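Local structure of probable 3-hydroxybutyryl-CoA dehydrogenase (Escherichia coli, 3MOG) at residues K60-A63 with E64-E67; S122-I125 with T126-A129; A358-D362 with S363-K367. The protein catalyses the NAD+-dependent oxidation of (3S)-3-hydroxyadipyl-CoA to 3-oxoadipyl-CoA, a step in the phenylacetate degradation pathway. All blocks are in the same frame, centred on the assembly; numbering follows the deposited sequence.

Contact 1: residues K60-A63 with E64-E67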
loop_
_atom_site.group_PDB
_atom_site.type_symbol
_atom_site.label_atom_id
_atom_site.label_comp_id
_atom_site.label_asym_id
_atom_site.label_seq_id
_atom_site.Cartn_x
_atom_site.Cartn_y
_atom_site.Cartn_z
ATOM N N LYS C 60 50.980 14.010 1.634
ATOM C CA LYS C 60 49.845 13.815 0.733
ATOM C C LYS C 60 49.328 15.157 0.238
ATOM O O LYS C 60 48.399 15.215 -0.580
ATOM C CB LYS C 60 48.712 13.048 1.429
ATOM C CG LYS C 60 49.142 11.804 2.193
ATOM C CD LYS C 60 49.314 10.606 1.285
ATOM C CE LYS C 60 50.070 9.498 2.006
ATOM N NZ LYS C 60 49.831 8.164 1.389
ATOM N N LEU C 61 49.937 16.228 0.752
ATOM C CA LEU C 61 49.583 17.601 0.421
ATOM C C LEU C 61 50.787 18.501 0.725
ATOM O O LEU C 61 51.449 18.318 1.750
ATOM C CB LEU C 61 48.361 18.035 1.251
ATOM C CG LEU C 61 47.748 19.432 1.090
ATOM C CD1 LEU C 61 47.055 19.593 -0.264
ATOM C CD2 LEU C 61 46.766 19.728 2.218
ATOM N N THR C 62 51.072 19.461 -0.158
ATOM C CA THR C 62 52.154 20.424 0.087
ATOM C C THR C 62 51.789 21.413 1.197
ATOM O O THR C 62 50.603 21.721 1.412
ATOM C CB THR C 62 52.540 21.265 -1.168
ATOM O OG1 THR C 62 51.434 22.088 -1.565
ATOM C CG2 THR C 62 52.981 20.378 -2.323
ATOM N N ALA C 63 52.826 21.905 1.879
ATOM C CA ALA C 63 52.690 22.927 2.904
ATOM C C ALA C 63 52.074 24.201 2.350
ATOM O O ALA C 63 51.273 24.838 3.038
ATOM C CB ALA C 63 54.044 23.231 3.546
ATOM N N GLU C 64 52.434 24.563 1.113
ATOM C CA GLU C 64 51.868 25.761 0.476
ATOM C C GLU C 64 50.345 25.683 0.340
ATOM O O GLU C 64 49.622 26.586 0.764
ATOM C CB GLU C 64 52.460 26.006 -0.906
ATOM C CG GLU C 64 51.769 27.167 -1.629
ATOM C CD GLU C 64 52.227 27.346 -3.058
ATOM O OE1 GLU C 64 53.440 27.201 -3.306
ATOM O OE2 GLU C 64 51.384 27.670 -3.926
ATOM N N THR C 65 49.877 24.597 -0.262
ATOM C CA THR C 65 48.463 24.440 -0.567
ATOM C C THR C 65 47.688 24.296 0.730
ATOM O O THR C 65 46.597 24.841 0.858
ATOM C CB THR C 65 48.238 23.280 -1.567
ATOM O OG1 THR C 65 48.905 23.615 -2.793
ATOM C CG2 THR C 65 46.753 23.049 -1.863
ATOM N N CYS C 66 48.291 23.622 1.707
ATOM C CA CYS C 66 47.743 23.592 3.049
ATOM C C CYS C 66 47.512 24.988 3.612
ATOM O O CYS C 66 46.390 25.314 4.029
ATOM C CB CYS C 66 48.646 22.818 3.992
ATOM S SG CYS C 66 47.909 22.614 5.625
ATOM N N GLU C 67 48.558 25.813 3.609
ATOM C CA GLU C 67 48.459 27.131 4.235
ATOM C C GLU C 67 47.540 28.078 3.469
ATOM O O GLU C 67 46.797 28.852 4.078
ATOM C CB GLU C 67 49.841 27.761 4.476
ATOM C CG GLU C 67 49.830 28.879 5.540
ATOM C CD GLU C 67 48.917 28.564 6.744
ATOM O OE1 GLU C 67 49.251 27.651 7.540
ATOM O OE2 GLU C 67 47.865 29.237 6.888
#
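T62 caps the N-H of T65 in a helix N-cap at the surface of the NAD-binding domain, where the short loop after helix 38-57 turns into helix 63-71, the second arm of a helical hairpin. T62 is the N-cap residue: its OG1 accepts the backbone N-H of T65, N to OG1 3.2 Å, in a fairly straight bond, 162° at the hydrogen. The hydroxyl can reach that N-H because OG1 lies between the backbone N and the carbonyl carbon of T62 (chi1 64°). T62 OG1 also lies 3.2 Å from T65 OG1, a weak hydroxyl-hydroxyl contact. Behind the cap, L61 points toward the first turn and spreads its two methyls over neighbouring residues. CD1 meets the T65 methyl CG2 at 3.8 Å, the two side chains crossing at about a right angle, while CD2 packs on C66 CB at 4.0 Å. L61 also lies against L52 and R55 of helix 38-57, and C66 against L52 and V56, which ties the start of one helix to the end of the other. An alanine in place of L61 would probably uncover the T65 methyl, open a gap beside C66 CB and lose the packing on L52 and R55. One residue before T65, E64 extends away from the loop to a salt bridge with R68. The regular helical bonding begins at the cap residue itself: C66 N gives its hydrogen to T62 O at 3.0 Å, and E67 N reaches A63 O at 2.9 Å.

Contact 2: residues S122-I125 with T126-A129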
loop_
_atom_site.group_PDB
_atom_site.type_symbol
_atom_site.label_atom_id
_atom_site.label_comp_id
_atom_site.label_asym_id
_atom_site.label_seq_id
_atom_site.Cartn_x
_atom_site.Cartn_y
_atom_site.Cartn_z
ATOM N N SER C 122 17.189 14.513 1.639
ATOM C CA SER C 122 15.855 14.057 2.034
ATOM C C SER C 122 14.728 15.020 1.699
ATOM O O SER C 122 13.567 14.630 1.661
ATOM C CB SER C 122 15.834 13.700 3.524
ATOM O OG SER C 122 16.597 14.617 4.297
ATOM N N ILE C 123 15.071 16.272 1.436
ATOM C CA ILE C 123 14.066 17.287 1.167
ATOM C C ILE C 123 13.996 17.604 -0.318
ATOM O O ILE C 123 15.026 17.658 -0.995
ATOM C CB ILE C 123 14.351 18.576 1.993
ATOM C CG1 ILE C 123 14.408 18.261 3.494
ATOM C CG2 ILE C 123 13.325 19.643 1.715
ATOM C CD1 ILE C 123 13.126 17.640 4.089
ATOM N N SER C 124 12.773 17.805 -0.809
ATOM C CA SER C 124 12.534 18.238 -2.174
ATOM C C SER C 124 13.132 19.607 -2.445
ATOM O O SER C 124 12.959 20.539 -1.655
ATOM C CB SER C 124 11.031 18.287 -2.460
ATOM O OG SER C 124 10.789 18.791 -3.768
ATOM N N ILE C 125 13.818 19.722 -3.580
ATOM C CA ILE C 125 14.372 20.989 -4.043
ATOM C C ILE C 125 13.223 21.921 -4.387
ATOM O O ILE C 125 13.233 23.095 -4.023
ATOM C CB ILE C 125 15.272 20.802 -5.294
ATOM C CG1 ILE C 125 16.406 19.787 -5.036
ATOM C CG2 ILE C 125 15.833 22.132 -5.771
ATOM C CD1 ILE C 125 17.225 20.009 -3.767
ATOM N N THR C 126 12.230 21.364 -5.078
ATOM C CA THR C 126 11.020 22.067 -5.484
ATOM C C THR C 126 10.312 22.749 -4.308
ATOM O O THR C 126 9.887 23.893 -4.433
ATOM C CB THR C 126 10.062 21.098 -6.213
ATOM O OG1 THR C 126 10.803 20.402 -7.216
ATOM C CG2 THR C 126 8.921 21.850 -6.888
ATOM N N ALA C 127 10.222 22.052 -3.173
ATOM C CA ALA C 127 9.595 22.598 -1.972
ATOM C C ALA C 127 10.462 23.653 -1.291
ATOM O O ALA C 127 9.932 24.588 -0.689
ATOM C CB ALA C 127 9.229 21.489 -0.996
ATOM N N ILE C 128 11.786 23.490 -1.377
ATOM C CA ILE C 128 12.729 24.500 -0.884
ATOM C C ILE C 128 12.598 25.764 -1.732
ATOM O O ILE C 128 12.505 26.873 -1.195
ATOM C CB ILE C 128 14.195 23.977 -0.905
ATOM C CG1 ILE C 128 14.397 22.931 0.185
ATOM C CG2 ILE C 128 15.211 25.119 -0.711
ATOM C CD1 ILE C 128 15.576 22.004 -0.076
ATOM N N ALA C 129 12.534 25.571 -3.050
ATOM C CA ALA C 129 12.574 26.657 -4.027
ATOM C C ALA C 129 11.223 27.304 -4.278
ATOM O O ALA C 129 11.116 28.227 -5.104
ATOM C CB ALA C 129 13.127 26.144 -5.339
#
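I125, I128 and S124 carry this helix start, a single short turn, 125-128, that follows strand 115-118 of the Rossmann-type NAD-binding domain. S124 is the N-cap. A chi1 of 176° sets the S124 hydroxyl opposite its own N, from where OG can accept the N-H of A127 in a weak bond, N to OG 3.4 Å; T126 CB rests against the same oxygen, 3.4 Å from S124 OG. I128 comes back toward the loop: its CG1 rests 3.3 Å from S124 O, and its CD1 meets the I123 methyl CG2 at 3.7 Å, the two isoleucines crossing at about a right angle. I128 N also donates to S124 O at 3.2 Å. The I125 side chain turns away from the following turn onto T118 of the strand, while I125 O receives A129 N at 2.8 Å. Outside the turn, S185 OG bonds I125 N and L159 N bonds T126 OG1, whereas I270 of a second subunit packs on T126 and A127. Polar groups thus close the partly buried turn through its hydroxyl cap, its carbonyls and neighbouring loops, leaving isoleucine methyls to fill the apolar side.

Contact 3: residues A358-D362 with S363-K367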
loop_
_atom_site.group_PDB
_atom_site.type_symbol
_atom_site.label_atom_id
_atom_site.label_comp_id
_atom_site.label_asym_id
_atom_site.label_seq_id
_atom_site.Cartn_x
_atom_site.Cartn_y
_atom_site.Cartn_z
ATOM N N ALA C 358 15.827 -31.011 -0.207
ATOM C CA ALA C 358 15.574 -31.902 0.943
ATOM C C ALA C 358 15.594 -33.379 0.562
ATOM O O ALA C 358 16.087 -34.207 1.324
ATOM C CB ALA C 358 14.233 -31.555 1.596
ATOM N N VAL C 359 15.070 -33.671 -0.634
ATOM C CA VAL C 359 14.987 -35.012 -1.223
ATOM C C VAL C 359 16.342 -35.604 -1.690
ATOM O O VAL C 359 16.410 -36.790 -2.037
ATOM C CB VAL C 359 13.923 -35.030 -2.379
ATOM C CG1 VAL C 359 14.532 -34.647 -3.724
ATOM C CG2 VAL C 359 13.214 -36.369 -2.475
ATOM N N ASN C 360 17.407 -34.795 -1.704
ATOM C CA ASN C 360 18.744 -35.297 -2.038
ATOM C C ASN C 360 19.241 -36.269 -0.985
ATOM O O ASN C 360 19.105 -36.004 0.217
ATOM C CB ASN C 360 19.786 -34.175 -2.139
ATOM C CG ASN C 360 19.682 -33.375 -3.422
ATOM O OD1 ASN C 360 18.690 -33.447 -4.141
ATOM N ND2 ASN C 360 20.717 -32.591 -3.708
ATOM N N PRO C 361 19.799 -37.407 -1.434
ATOM C CA PRO C 361 20.650 -38.197 -0.560
ATOM C C PRO C 361 21.940 -37.425 -0.381
ATOM O O PRO C 361 22.444 -36.831 -1.345
ATOM C CB PRO C 361 20.912 -39.477 -1.367
ATOM C CG PRO C 361 19.864 -39.489 -2.452
ATOM C CD PRO C 361 19.593 -38.051 -2.745
ATOM N N ASP C 362 22.470 -37.443 0.840
ATOM C CA ASP C 362 23.659 -36.666 1.208
ATOM C C ASP C 362 24.890 -36.988 0.352
ATOM O O ASP C 362 25.830 -36.188 0.287
ATOM C CB ASP C 362 23.976 -36.832 2.705
ATOM C CG ASP C 362 22.882 -36.256 3.618
ATOM O OD1 ASP C 362 21.699 -36.252 3.223
ATOM O OD2 ASP C 362 23.206 -35.808 4.741
ATOM N N SER C 363 24.867 -38.149 -0.305
ATOM C CA SER C 363 25.942 -38.576 -1.198
ATOM C C SER C 363 25.946 -37.755 -2.489
ATOM O O SER C 363 27.007 -37.410 -3.017
ATOM C CB SER C 363 25.825 -40.075 -1.518
ATOM O OG SER C 363 24.566 -40.389 -2.094
ATOM N N ALA C 364 24.750 -37.447 -2.983
ATOM C CA ALA C 364 24.579 -36.626 -4.174
ATOM C C ALA C 364 24.995 -35.162 -3.931
ATOM O O ALA C 364 25.666 -34.549 -4.770
ATOM C CB ALA C 364 23.139 -36.722 -4.656
ATOM N N THR C 365 24.619 -34.624 -2.768
ATOM C CA THR C 365 25.006 -33.269 -2.347
ATOM C C THR C 365 26.534 -33.172 -2.251
ATOM O O THR C 365 27.138 -32.237 -2.801
ATOM C CB THR C 365 24.312 -32.869 -1.004
ATOM O OG1 THR C 365 22.891 -32.892 -1.172
ATOM C CG2 THR C 365 24.710 -31.484 -0.548
ATOM N N ARG C 366 27.145 -34.165 -1.598
ATOM C CA ARG C 366 28.603 -34.221 -1.427
ATOM C C ARG C 366 29.367 -34.258 -2.748
ATOM O O ARG C 366 30.378 -33.581 -2.877
ATOM C CB ARG C 366 29.026 -35.370 -0.497
ATOM C CG ARG C 366 28.852 -35.029 0.984
ATOM C CD ARG C 366 29.368 -36.117 1.918
ATOM N NE ARG C 366 29.408 -35.661 3.309
ATOM C CZ ARG C 366 28.392 -35.742 4.172
ATOM N NH1 ARG C 366 27.231 -36.270 3.807
ATOM N NH2 ARG C 366 28.539 -35.293 5.412
ATOM N N LYS C 367 28.874 -35.010 -3.730
ATOM C CA LYS C 367 29.457 -34.983 -5.093
ATOM C C LYS C 367 29.551 -33.559 -5.671
ATOM O O LYS C 367 30.594 -33.169 -6.220
ATOM C CB LYS C 367 28.673 -35.875 -6.063
ATOM C CG LYS C 367 28.889 -37.366 -5.877
ATOM C CD LYS C 367 27.983 -38.164 -6.812
ATOM C CE LYS C 367 28.180 -39.666 -6.635
ATOM N NZ LYS C 367 27.433 -40.442 -7.670
HETATM O O HOH W 1 21.431 -33.607 1.129
#
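Hydrogen bonds that join N360, P361 and D362 to A364, T365 and R366 mark the start of helix 362-373, which follows strand 351-356 in the reduced Rossmann-fold domain. P361 holds the N-cap position and contributes its carbonyl: P361 O takes A364 N at 2.9 Å and T365 N in a weak bond of 3.4 Å. D362 O receives R366 N at 3.1 Å. Among side chains, N360 approaches T365 at about a right angle, and ND2 gives a weak bond to T365 OG1 at 3.4 Å; the stronger partner of that amide nitrogen is the carbonyl of V341. A water lies 2.8 Å from T365 OG1 and bonds weakly to OD1 of D362. Apolar contact is modest, P361 CD lying 4.2 Å from A364 CB. The charged pair is loose: the R366 side chain is straight beyond CG (chi2 -176°, chi3 170°), which lays its guanidinium edge, NH1, against D362 CB at 3.5 Å, while the carboxylate and guanidinium planes stand 27° apart. D362 OD2 and R366 NH1 remain 4.2 Å apart, beyond salt-bridge range. Attraction between D362 and R366 is therefore probably weak and undirected, and the turn relies chiefly on backbone carbonyls, with the amide and the water meeting at the T365 hydroxyl.

Overall arrangement
All three contacts lie where a loop passes into a helix, and they follow one another along the chain without overlap. Contacts 1 and 2 belong to the N-terminal NAD-binding domain, with centres 37 Å apart: contact 1 opens helix 63-71 in the projecting helical hairpin, contact 2 the short helix 125-128 after strand 115-118 of the eight-stranded sheet. Contact 3 opens helix 362-373 in the reduced Rossmann-fold domain, beside a separate six-stranded sheet across the chain's centre from the other two, its centre 64 Å from contact 1 and 57 Å from contact 2. They are thus independent helix starts in two separate domains, and contact 2 alone meets another subunit of the homotrimer.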